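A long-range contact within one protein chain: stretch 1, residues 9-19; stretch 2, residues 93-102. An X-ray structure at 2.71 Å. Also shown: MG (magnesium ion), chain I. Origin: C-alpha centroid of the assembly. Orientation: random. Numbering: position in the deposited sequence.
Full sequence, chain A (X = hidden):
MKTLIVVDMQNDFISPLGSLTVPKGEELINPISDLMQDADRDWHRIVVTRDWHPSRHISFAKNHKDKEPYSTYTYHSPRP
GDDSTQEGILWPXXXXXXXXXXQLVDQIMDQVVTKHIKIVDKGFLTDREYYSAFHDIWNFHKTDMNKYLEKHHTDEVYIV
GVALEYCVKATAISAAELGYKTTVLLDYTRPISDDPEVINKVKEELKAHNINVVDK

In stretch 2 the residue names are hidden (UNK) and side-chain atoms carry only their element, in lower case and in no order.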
ATOM      1  N   MET A   9      -4.014  -2.777   5.020  1.00 27.42           N
ATOM      2  CA  MET A   9      -5.181  -2.715   5.879  1.00 27.23           C
ATOM      3  C   MET A   9      -4.739  -2.883   7.317  1.00 27.32           C
ATOM      4  O   MET A   9      -5.018  -3.910   7.963  1.00 27.38           O
ATOM      5  CB  MET A   9      -6.215  -3.759   5.493  1.00 27.62           C
ATOM      6  CG  MET A   9      -6.948  -3.441   4.203  1.00 28.14           C
ATOM      7  SD  MET A   9      -7.978  -1.967   4.286  1.00 29.83           S
ATOM      8  CE  MET A   9      -9.296  -2.489   5.372  1.00 28.92           C
ATOM      9  N   GLN A  10      -4.032  -1.862   7.807  1.00 26.92           N
ATOM     10  CA  GLN A  10      -3.432  -1.912   9.135  1.00 27.15           C
ATOM     11  C   GLN A  10      -4.064  -0.901  10.083  1.00 28.41           C
ATOM     12  O   GLN A  10      -4.611   0.135   9.647  1.00 29.22           O
ATOM     13  CB  GLN A  10      -1.934  -1.676   9.041  1.00 26.58           C
ATOM     14  CG  GLN A  10      -1.192  -2.661   8.145  1.00 25.97           C
ATOM     15  CD  GLN A  10       0.207  -2.182   7.820  1.00 25.56           C
ATOM     16  OE1 GLN A  10       0.412  -1.525   6.814  1.00 25.70           O
ATOM     17  NE2 GLN A  10       1.167  -2.485   8.683  1.00 25.76           N
ATOM     18  N   ASN A  11      -3.976  -1.204  11.379  1.00 28.70           N
ATOM     19  CA  ASN A  11      -4.577  -0.382  12.417  1.00 29.24           C
ATOM     20  C   ASN A  11      -4.255   1.104  12.295  1.00 29.56           C
ATOM     21  O   ASN A  11      -5.184   1.931  12.345  1.00 31.02           O
ATOM     22  CB  ASN A  11      -4.236  -0.899  13.816  1.00 29.46           C
ATOM     23  CG  ASN A  11      -4.939  -2.212  14.149  1.00 30.04           C
ATOM     24  OD1 ASN A  11      -6.037  -2.494  13.663  1.00 29.43           O
ATOM     25  ND2 ASN A  11      -4.288  -3.037  14.983  1.00 30.29           N
ATOM     26  N   ASP A  12      -2.984   1.464  12.104  1.00 28.05           N
ATOM     27  CA  ASP A  12      -2.645   2.907  12.078  1.00 28.29           C
ATOM     28  C   ASP A  12      -3.379   3.652  10.979  1.00 28.36           C
ATOM     29  O   ASP A  12      -3.587   4.862  11.088  1.00 29.19           O
ATOM     30  CB  ASP A  12      -1.131   3.178  12.017  1.00 27.34           C
ATOM     31  CG  ASP A  12      -0.470   3.113  13.390  1.00 28.28           C
ATOM     32  OD1 ASP A  12      -1.133   3.461  14.404  1.00 29.51           O
ATOM     33  OD2 ASP A  12       0.710   2.700  13.470  1.00 27.71           O
ATOM     34  N   PHE A  13      -3.774   2.933   9.929  1.00 27.69           N
ATOM     35  CA  PHE A  13      -4.511   3.546   8.832  1.00 28.15           C
ATOM     36  C   PHE A  13      -6.023   3.398   8.986  1.00 29.15           C
ATOM     37  O   PHE A  13      -6.778   4.255   8.522  1.00 29.87           O
ATOM     38  CB  PHE A  13      -4.115   2.952   7.482  1.00 27.64           C
ATOM     39  CG  PHE A  13      -2.693   3.213   7.087  1.00 27.48           C
ATOM     40  CD1 PHE A  13      -2.206   4.510   6.984  1.00 28.10           C
ATOM     41  CD2 PHE A  13      -1.852   2.157   6.771  1.00 27.01           C
ATOM     42  CE1 PHE A  13      -0.895   4.739   6.599  1.00 28.14           C
ATOM     43  CE2 PHE A  13      -0.533   2.378   6.395  1.00 27.05           C
ATOM     44  CZ  PHE A  13      -0.056   3.673   6.305  1.00 27.42           C
ATOM     45  N   ILE A  14      -6.476   2.309   9.605  1.00 28.69           N
ATOM     46  CA  ILE A  14      -7.905   2.026   9.593  1.00 29.03           C
ATOM     47  C   ILE A  14      -8.640   2.436  10.873  1.00 30.62           C
ATOM     48  O   ILE A  14      -9.739   2.991  10.794  1.00 32.81           O
ATOM     49  CB  ILE A  14      -8.202   0.566   9.181  1.00 28.42           C
ATOM     50  CG1 ILE A  14      -7.631   0.259   7.767  1.00 27.09           C
ATOM     51  CG2 ILE A  14      -9.690   0.271   9.277  1.00 29.24           C
ATOM     52  CD1 ILE A  14      -8.255   1.031   6.606  1.00 26.86           C
ATOM     53  N   SER A  15      -8.043   2.196  12.039  1.00 30.14           N
ATOM     54  CA  SER A  15      -8.699   2.512  13.309  1.00 30.97           C
ATOM     55  C   SER A  15      -8.646   4.002  13.620  1.00 31.02           C
ATOM     56  O   SER A  15      -7.646   4.654  13.331  1.00 30.40           O
ATOM     57  CB  SER A  15      -8.051   1.733  14.446  1.00 31.54           C
ATOM     58  OG  SER A  15      -8.463   2.237  15.706  1.00 33.11           O
ATOM     59  N   PRO A  16      -9.727   4.558  14.200  1.00 32.25           N
ATOM     60  CA  PRO A  16      -9.663   5.972  14.631  1.00 32.77           C
ATOM     61  C   PRO A  16      -8.543   6.162  15.658  1.00 32.72           C
ATOM     62  O   PRO A  16      -7.892   7.210  15.691  1.00 32.29           O
ATOM     63  CB  PRO A  16     -11.033   6.210  15.277  1.00 33.99           C
ATOM     64  CG  PRO A  16     -11.931   5.239  14.602  1.00 34.16           C
ATOM     65  CD  PRO A  16     -11.095   4.010  14.311  1.00 33.22           C
ATOM     66  N   LEU A  17      -8.297   5.121  16.455  1.00 32.77           N
ATOM     67  CA  LEU A  17      -7.185   5.117  17.398  1.00 32.85           C
ATOM     68  C   LEU A  17      -5.838   5.097  16.694  1.00 31.95           C
ATOM     69  O   LEU A  17      -4.818   5.349  17.324  1.00 32.46           O
ATOM     70  CB  LEU A  17      -7.290   3.937  18.364  1.00 32.95           C
ATOM     71  CG  LEU A  17      -8.541   3.957  19.231  1.00 34.16           C
ATOM     72  CD1 LEU A  17      -8.635   2.697  20.079  1.00 34.27           C
ATOM     73  CD2 LEU A  17      -8.538   5.226  20.079  1.00 34.97           C
ATOM     74  N   GLY A  18      -5.830   4.815  15.395  1.00 31.49           N
ATOM     75  CA  GLY A  18      -4.584   4.783  14.621  1.00 31.38           C
ATOM     76  C   GLY A  18      -3.914   6.145  14.527  1.00 32.23           C
ATOM     77  O   GLY A  18      -4.573   7.187  14.634  1.00 33.05           O
ATOM     78  N   SER A  19      -2.599   6.145  14.313  1.00 32.07           N
ATOM     79  CA  SER A  19      -1.854   7.407  14.264  1.00 31.89           C
ATOM     80  C   SER A  19      -1.933   8.109  12.927  1.00 31.88           C
ATOM     81  O   SER A  19      -1.503   9.249  12.822  1.00 33.84           O
ATOM     82  CB  SER A  19      -0.404   7.213  14.658  1.00 30.46           C
ATOM     83  OG  SER A  19       0.220   6.385  13.719  1.00 30.31           O
ATOM     84  N   UNK A  93       4.486   9.255  13.088  1.00 27.88           N
ATOM     85  CA  UNK A  93       4.959   7.904  13.287  1.00 26.97           C
ATOM     86  C   UNK A  93       3.796   6.931  13.088  1.00 27.38           C
ATOM     87  O   UNK A  93       2.750   7.089  13.711  1.00 28.20           O
ATOM     88  c   UNK A  93       5.854   6.277  14.994  1.00 25.55           C
ATOM     89  c   UNK A  93       6.667   8.667  14.939  1.00 27.08           C
ATOM     90  c   UNK A  93       5.497   7.734  14.714  1.00 26.59           C
ATOM     91  N   UNK A  94       3.973   5.921  12.239  1.00 26.81           N
ATOM     92  CA  UNK A  94       2.898   4.941  12.023  1.00 26.61           C
ATOM     93  C   UNK A  94       3.458   3.620  11.549  1.00 25.71           C
ATOM     94  O   UNK A  94       4.583   3.558  11.095  1.00 25.96           O
ATOM     95  c   UNK A  94       3.698   6.752   8.106  1.00 26.65           C
ATOM     96  c   UNK A  94       2.539   5.709   9.656  1.00 26.44           C
ATOM     97  c   UNK A  94       1.915   5.481  10.998  1.00 26.55           C
ATOM     98  n   UNK A  94       3.236   6.828   9.362  1.00 26.92           N
ATOM     99  n   UNK A  94       3.312   5.564   7.598  1.00 26.84           N
ATOM    100  c   UNK A  94       2.604   4.896   8.535  1.00 26.08           C
ATOM    101  N   UNK A  95       2.671   2.558  11.665  1.00 25.45           N
ATOM    102  CA  UNK A  95       3.060   1.223  11.257  1.00 25.28           C
ATOM    103  C   UNK A  95       4.473   0.795  11.687  1.00 25.64           C
ATOM    104  O   UNK A  95       5.196   0.159  10.915  1.00 25.82           O
ATOM    105  c   UNK A  95       2.859   1.067   9.755  1.00 25.01           C
ATOM    106  s   UNK A  95       1.130   1.343   9.293  1.00 26.23           S
ATOM    107  N   UNK A  96       4.866   1.149  12.909  1.00 26.00           N
ATOM    108  CA  UNK A  96       6.133   0.689  13.477  1.00 26.39           C
ATOM    109  C   UNK A  96       6.065  -0.816  13.706  1.00 27.34           C
ATOM    110  O   UNK A  96       5.055  -1.327  14.206  1.00 27.31           O
ATOM    111  c   UNK A  96       7.629   0.787  15.516  1.00 26.20           C
ATOM    112  c   UNK A  96       6.793   2.895  14.459  1.00 25.91           C
ATOM    113  c   UNK A  96       6.476   1.441  14.776  1.00 26.48           C
ATOM    114  N   UNK A  97       7.123  -1.528  13.312  1.00 28.50           N
ATOM    115  CA  UNK A  97       7.098  -2.995  13.358  1.00 29.77           C
ATOM    116  C   UNK A  97       6.827  -3.526  14.760  1.00 30.42           C
ATOM    117  O   UNK A  97       7.299  -2.961  15.743  1.00 31.24           O
ATOM    118  c   UNK A  97      10.865  -3.695  12.620  1.00 34.66           C
ATOM    119  c   UNK A  97      11.309  -3.326  11.219  1.00 36.06           C
ATOM    120  c   UNK A  97       8.367  -3.615  12.750  1.00 31.77           C
ATOM    121  n   UNK A  97      12.713  -3.773  10.945  1.00 36.93           N
ATOM    122  c   UNK A  97       9.658  -2.889  13.062  1.00 33.67           C
ATOM    123  N   UNK A  98       6.024  -4.586  14.832  1.00 30.26           N
ATOM    124  CA  UNK A  98       5.629  -5.250  16.087  1.00 30.89           C
ATOM    125  C   UNK A  98       4.830  -4.387  17.070  1.00 31.07           C
ATOM    126  O   UNK A  98       4.807  -4.647  18.268  1.00 32.62           O
ATOM    127  n   UNK A  98       8.850  -6.614  15.562  1.00 34.36           N
ATOM    128  c   UNK A  98       7.559  -6.891  15.797  1.00 33.70           C
ATOM    129  c   UNK A  98       6.823  -5.946  16.757  1.00 31.91           C
ATOM    130  o   UNK A  98       6.974  -7.844  15.253  1.00 33.00           O
ATOM    131  N   UNK A  99       4.151  -3.367  16.569  1.00 29.32           N
ATOM    132  CA  UNK A  99       3.269  -2.572  17.423  1.00 28.88           C
ATOM    133  C   UNK A  99       1.835  -2.799  16.985  1.00 28.54           C
ATOM    134  O   UNK A  99       1.575  -3.157  15.843  1.00 28.09           O
ATOM    135  c   UNK A  99       3.549  -1.071  17.290  1.00 28.06           C
ATOM    136  c   UNK A  99       4.963  -0.732  17.719  1.00 27.70           C
ATOM    137  o   UNK A  99       3.341  -0.681  15.928  1.00 27.10           O
ATOM    138  N   UNK A 100       0.895  -2.571  17.878  1.00 29.08           N
ATOM    139  CA  UNK A 100      -0.503  -2.597  17.497  1.00 29.19           C
ATOM    140  C   UNK A 100      -0.769  -1.906  16.174  1.00 28.51           C
ATOM    141  O   UNK A 100      -1.446  -2.453  15.304  1.00 28.22           O
ATOM    142  c   UNK A 100      -1.332  -1.931  18.582  1.00 29.88           C
ATOM    143  c   UNK A 100      -2.777  -1.778  18.186  1.00 29.72           C
ATOM    144  c   UNK A 100      -5.761  -0.048  16.927  1.00 30.34           C
ATOM    145  c   UNK A 100      -3.423  -0.587  17.640  1.00 29.27           C
ATOM    146  n   UNK A 100      -4.966  -2.243  17.789  1.00 30.65           N
ATOM    147  c   UNK A 100      -3.005   0.701  17.348  1.00 28.58           C
ATOM    148  c   UNK A 100      -3.778  -2.745  18.239  1.00 30.36           C
ATOM    149  c   UNK A 100      -3.938   1.608  16.843  1.00 29.07           C
ATOM    150  c   UNK A 100      -5.293   1.245  16.642  1.00 30.00           C
ATOM    151  c   UNK A 100      -4.832  -0.954  17.419  1.00 30.09           C
ATOM    152  N   UNK A 101      -0.255  -0.686  16.018  1.00 27.96           N
ATOM    153  CA  UNK A 101      -0.473   0.081  14.805  1.00 27.48           C
ATOM    154  C   UNK A 101      -0.086  -0.573  13.493  1.00 27.37           C
ATOM    155  O   UNK A 101      -0.647  -0.249  12.439  1.00 27.98           O
ATOM    156  N   UNK A 102       0.874  -1.485  13.525  1.00 27.23           N
ATOM    157  CA  UNK A 102       1.306  -2.111  12.278  1.00 26.50           C
ATOM    158  C   UNK A 102       0.629  -3.456  12.024  1.00 26.39           C
ATOM    159  O   UNK A 102       0.830  -4.054  10.963  1.00 26.30           O
ATOM    160  o   UNK A 102       3.238  -3.075  13.336  1.00 27.60           O
ATOM    161  c   UNK A 102       2.822  -2.280  12.251  1.00 26.46           C
TER
HETATM  162 MG    MG I 301      -6.350   8.731  14.131  1.00 51.24          MG
HETATM  163  O   HOH W   1      -5.670   9.633  16.082  1.00 46.28           O
HETATM  164  O   HOH W   2      -8.251  10.025  13.590  1.00 43.76           O
HETATM  165  O   HOH W   3      -4.729  10.164  12.811  1.00 28.54           O

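Position 93 carries three carbons, one bearing the other two, a branch directly at CB. These atoms stay 5.5 Å or more from stretch 1, and it is the backbone that works: OG of Ser19 donates a hydrogen bond to the O of 93 at 2.6 Å. The residue is Val93.

Position 94 has one carbon and then a five-membered ring of three carbons and two nitrogens. The ring meets that of Phe13 obliquely, one of its carbons lying 3.7 Å from CZ of Phe13, while CB of 94 rests 3.3 Å from OG of Ser19. This is His94.

At 95 a single carbon ends in sulfur, and the sulfur lies 3.5 Å from CE2 of Phe13, oblique to the ring: Cys95. Its backbone N donates to OD2 of Asp12 at 2.7 Å, with phi and psi both positive (45/40).

Position 96 again shows three carbons forking at CB, none in contact with stretch 1: Val96. Position 97, four carbons in a row ending in nitrogen, is Lys97, and 98, whose second carbon holds one oxygen and one nitrogen, is Asn98; both are out of reach. Position 99 has a carbon bearing one oxygen and one carbon, hence Thr99. Its OG1 donates to O of Val96 at 2.5 Å, bracing the type II turn that spans Val96 to Thr99.

Position 100 holds one carbon, then fused five- and six-membered rings holding eight carbons and one nitrogen. CB of Asn11 lies over the six-membered ring, 3.5 Å from its centroid, and the residue is Trp100. ND2 of Asn11 donates to O of Trp100 at 2.9 Å, and CB of Leu17 packs 3.8 Å from CH2 of Trp100.

Position 101 has no side-chain atoms, and its O accepts from N of Asp12 at 2.9 Å: Gly101. An ideal CB here would fall 2.0 Å from OD2 of Asp12, a clash, so the bare backbone lets the acid come close.

Position 102 has one carbon and one oxygen. Its CB direction is away from stretch 1, yet the backbone O of 102 takes a hydrogen bond from NE2 of Gln10 at 2.8 Å. It is Ser102.

The contact rests on side chains reading backbone. Gln10, Asn11 and Ser19 donate to carbonyls, while Asp12 ties both stretches: OD2 accepts from N of Cys95 and OD1 from N of Ser19 at 3.1 Å. Trp100 adds the broadest cover, and Gly101 supplies the space that close approach requires.

Stretch 2 93-102: VHCVKNTWGS
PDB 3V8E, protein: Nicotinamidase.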